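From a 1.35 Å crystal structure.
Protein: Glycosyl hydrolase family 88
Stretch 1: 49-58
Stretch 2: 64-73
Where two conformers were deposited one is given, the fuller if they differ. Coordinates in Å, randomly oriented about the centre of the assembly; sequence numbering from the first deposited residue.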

# COMPACT_ATOMS: atom_id res chain seq x y z
N THR A 49 12.53 -20.22 3.06
CA THR A 49 11.45 -21.10 3.50
C THR A 49 10.29 -21.23 2.50
O THR A 49 9.84 -22.34 2.19
N TYR A 50 9.78 -20.09 2.02
CA TYR A 50 8.67 -20.08 1.08
C TYR A 50 9.13 -20.36 -0.35
O TYR A 50 10.33 -20.29 -0.66
N THR A 51 8.18 -20.70 -1.20
CA THR A 51 8.46 -21.07 -2.59
C THR A 51 7.97 -19.96 -3.53
O THR A 51 6.82 -19.51 -3.43
N PRO A 52 8.84 -19.53 -4.47
CA PRO A 52 8.40 -18.51 -5.43
C PRO A 52 7.10 -18.93 -6.12
O PRO A 52 6.92 -20.09 -6.51
N GLY A 53 6.17 -17.98 -6.21
CA GLY A 53 4.86 -18.24 -6.78
C GLY A 53 3.80 -18.60 -5.75
O GLY A 53 2.61 -18.72 -6.08
N MET A 54 4.22 -18.80 -4.49
CA MET A 54 3.31 -19.06 -3.39
C MET A 54 3.77 -18.20 -2.22
O MET A 54 4.37 -18.67 -1.26
N ASN A 55 3.48 -16.91 -2.31
CA ASN A 55 4.08 -15.95 -1.40
C ASN A 55 3.42 -15.92 -0.03
O ASN A 55 2.22 -16.14 0.09
N PRO A 56 4.21 -15.66 1.02
CA PRO A 56 3.59 -15.58 2.35
C PRO A 56 2.66 -14.37 2.45
O PRO A 56 3.05 -13.27 2.06
N ARG A 57 1.44 -14.60 2.95
CA ARG A 57 0.46 -13.53 3.08
C ARG A 57 0.13 -13.15 4.52
O ARG A 57 0.20 -11.99 4.88
N SER A 58 -0.27 -14.12 5.34
CA SER A 58 -0.68 -13.83 6.70
C SER A 58 -0.57 -15.11 7.52
O SER A 58 -0.20 -16.17 6.99
N THR A 64 -0.61 -21.64 11.13
CA THR A 64 -0.08 -21.93 9.79
C THR A 64 -0.08 -20.68 8.90
O THR A 64 -0.76 -19.68 9.19
N VAL A 65 0.66 -20.72 7.81
CA VAL A 65 0.80 -19.55 6.96
C VAL A 65 -0.16 -19.61 5.77
O VAL A 65 -0.22 -20.62 5.06
N ARG A 66 -0.94 -18.55 5.59
CA ARG A 66 -1.76 -18.39 4.39
C ARG A 66 -0.86 -17.90 3.27
O ARG A 66 -0.13 -16.92 3.44
N LEU A 67 -0.91 -18.60 2.14
CA LEU A 67 -0.07 -18.29 0.98
C LEU A 67 -0.86 -17.59 -0.12
O LEU A 67 -2.08 -17.79 -0.26
N ALA A 68 -0.16 -16.77 -0.91
CA ALA A 68 -0.75 -15.96 -1.97
C ALA A 68 -0.19 -16.44 -3.32
O ALA A 68 0.92 -16.07 -3.71
N PRO A 69 -0.96 -17.26 -4.05
CA PRO A 69 -0.57 -17.62 -5.42
C PRO A 69 -0.69 -16.41 -6.37
O PRO A 69 -1.11 -15.32 -5.96
N PRO A 70 -0.35 -16.58 -7.65
CA PRO A 70 -0.27 -15.39 -8.53
C PRO A 70 -1.58 -14.64 -8.73
O PRO A 70 -1.55 -13.46 -9.04
N ARG A 71 -2.71 -15.32 -8.54
CA ARG A 71 -4.03 -14.69 -8.66
C ARG A 71 -4.40 -13.81 -7.46
O ARG A 71 -5.33 -13.01 -7.53
N ASP A 72 -3.69 -13.98 -6.35
CA ASP A 72 -4.02 -13.30 -5.09
C ASP A 72 -3.56 -11.84 -5.14
O ASP A 72 -2.42 -11.56 -5.49
N TRP A 73 -4.42 -10.91 -4.72
CA TRP A 73 -4.09 -9.49 -4.85
C TRP A 73 -2.86 -9.05 -4.06
O TRP A 73 -2.28 -8.00 -4.35

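The two strands, 55-58 and 65-68, pair antiparallel through backbone hydrogen bonds. Asn55 N donates to Ala68 O (3.0 Å) and Ala68 N to Asn55 O (2.7 Å). Farther along, a beta bulge shifts the register by one: Arg66 O accepts from Arg57 N at 2.8 Å and, weakly, from Ser58 N at 3.4 Å, while Arg66 N donates to Ser58 O (2.9 Å).

Arg57 has the largest area covered by the other stretch, 129 Å². Its CA-to-CB bond points toward the partner, and chi1 to chi3 are all t (175°, 172°, 162°), so the chain is extended. Arg57 CB passes Ala68 CB at 4.2 Å, and Arg57 NH1 ends 2.9 Å from Asp72 OD2 in a salt bridge; a weak second hydrogen bond runs from Arg57 NH1 to Asp72 OD1 at 3.3 Å. Asp72 OD2 lies at the edge of the Arg57 guanidinium, near its plane. Asp72 presents the acid with chi1 t.

The Arg66 guanidinium (83 Å² covered for the whole residue) lies over one face of that of Arg57. Arg66 too is t at chi1 to chi3, and the two guanidinium groups stack with planes only 9° from parallel. Arg57 NH1 and Arg66 NH1 approach to 3.5 Å, but both are donors, so this is a like-charge stack without a hydrogen bond between them. On the sheet face that Ser58 shares with Arg66, Ser58 OG (chi1 p) sits 3.6 Å from Arg66 CB.

Leu67 (73 Å²; chi1 m, chi2 t) makes apolar contacts with two residues of the first stretch. Leu67 CD2 lies 4.1 Å from Tyr50 CD1, and Leu67 CD1 is 4.2 Å from Met54 CE. Met54, m at all three chi angles, also brings Met54 SD to 3.8 Å from Pro69 CB. Val65, chi1 t, adds to these contacts: Val65 CG1 is 4.1 Å from Tyr50 CE1 and 4.3 Å from Pro56 CB.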

# COMPACT_ATOMS: atom_id res chain seq x y z
CB THR A 49 10.93 -20.62 4.87
OG1 THR A 49 12.00 -20.67 5.82
CG2 THR A 49 9.81 -21.49 5.37
CB TYR A 50 7.88 -18.75 1.20
CG TYR A 50 7.44 -18.52 2.62
CD1 TYR A 50 6.53 -19.37 3.22
CD2 TYR A 50 7.98 -17.49 3.40
CE1 TYR A 50 6.16 -19.23 4.54
CE2 TYR A 50 7.62 -17.33 4.75
CZ TYR A 50 6.71 -18.21 5.30
OH TYR A 50 6.34 -18.10 6.62
CB THR A 51 7.71 -22.35 -2.93
OG1 THR A 51 8.08 -23.39 -2.00
CG2 THR A 51 8.06 -22.81 -4.34
CB PRO A 52 9.58 -18.44 -6.42
CG PRO A 52 10.77 -18.79 -5.55
CD PRO A 52 10.27 -19.87 -4.61
CB MET A 54 3.33 -20.56 -3.03
CG MET A 54 2.68 -21.45 -4.08
SD MET A 54 0.92 -21.12 -4.28
CE MET A 54 0.21 -22.10 -2.97
CB ASN A 55 4.03 -14.57 -2.05
CG ASN A 55 4.86 -14.53 -3.29
OD1 ASN A 55 6.08 -14.67 -3.22
ND2 ASN A 55 4.22 -14.42 -4.45
CB PRO A 56 4.80 -15.43 3.27
CG PRO A 56 5.83 -14.76 2.43
CD PRO A 56 5.65 -15.33 1.05
CB ARG A 57 -0.83 -13.90 2.34
CG ARG A 57 -1.95 -12.89 2.54
CD ARG A 57 -3.17 -13.18 1.65
NE ARG A 57 -4.35 -12.49 2.14
CZ ARG A 57 -5.43 -12.16 1.44
NH1 ARG A 57 -5.45 -12.37 0.11
NH2 ARG A 57 -6.46 -11.57 2.05
CB SER A 58 -2.11 -13.27 6.75
OG SER A 58 -3.04 -14.19 6.19
CB THR A 64 -0.87 -23.05 9.09
OG1 THR A 64 -2.24 -22.64 8.94
CG2 THR A 64 -0.81 -24.37 9.88
CB VAL A 65 2.24 -19.40 6.45
CG1 VAL A 65 2.35 -18.19 5.54
CG2 VAL A 65 3.20 -19.29 7.61
CB ARG A 66 -2.88 -17.38 4.62
CG ARG A 66 -3.71 -17.12 3.39
CD ARG A 66 -4.91 -16.25 3.69
NE ARG A 66 -5.63 -15.92 2.46
CZ ARG A 66 -6.79 -15.27 2.43
NH1 ARG A 66 -7.36 -15.01 1.26
NH2 ARG A 66 -7.37 -14.90 3.55
CB LEU A 67 0.59 -19.57 0.43
CG LEU A 67 1.41 -20.38 1.43
CD1 LEU A 67 1.85 -21.69 0.84
CD2 LEU A 67 2.61 -19.55 1.89
CB ALA A 68 -0.41 -14.50 -1.76
CB PRO A 69 -1.58 -18.72 -5.77
CG PRO A 69 -2.80 -18.33 -5.00
CD PRO A 69 -2.29 -17.78 -3.68
CB PRO A 70 0.27 -15.96 -9.84
CG PRO A 70 1.11 -17.16 -9.38
CD PRO A 70 0.29 -17.76 -8.28
CB ARG A 71 -5.11 -15.76 -8.82
CG ARG A 71 -5.32 -16.57 -7.56
CD ARG A 71 -6.54 -17.47 -7.67
NE ARG A 71 -6.65 -18.33 -6.50
CZ ARG A 71 -5.99 -19.47 -6.35
NH1 ARG A 71 -6.15 -20.19 -5.25
NH2 ARG A 71 -5.17 -19.90 -7.31
CB ASP A 72 -3.34 -14.06 -3.95
CG ASP A 72 -3.65 -13.52 -2.57
OD1 ASP A 72 -3.21 -12.41 -2.25
OD2 ASP A 72 -4.24 -14.27 -1.77
CB TRP A 73 -5.28 -8.62 -4.46
CG TRP A 73 -5.50 -8.43 -2.97
CD1 TRP A 73 -6.24 -9.22 -2.14
CD2 TRP A 73 -5.02 -7.34 -2.17
NE1 TRP A 73 -6.25 -8.68 -0.86
CE2 TRP A 73 -5.51 -7.53 -0.86
CE3 TRP A 73 -4.23 -6.21 -2.44
CZ2 TRP A 73 -5.23 -6.64 0.19
CZ3 TRP A 73 -3.95 -5.33 -1.41
CH2 TRP A 73 -4.44 -5.55 -0.10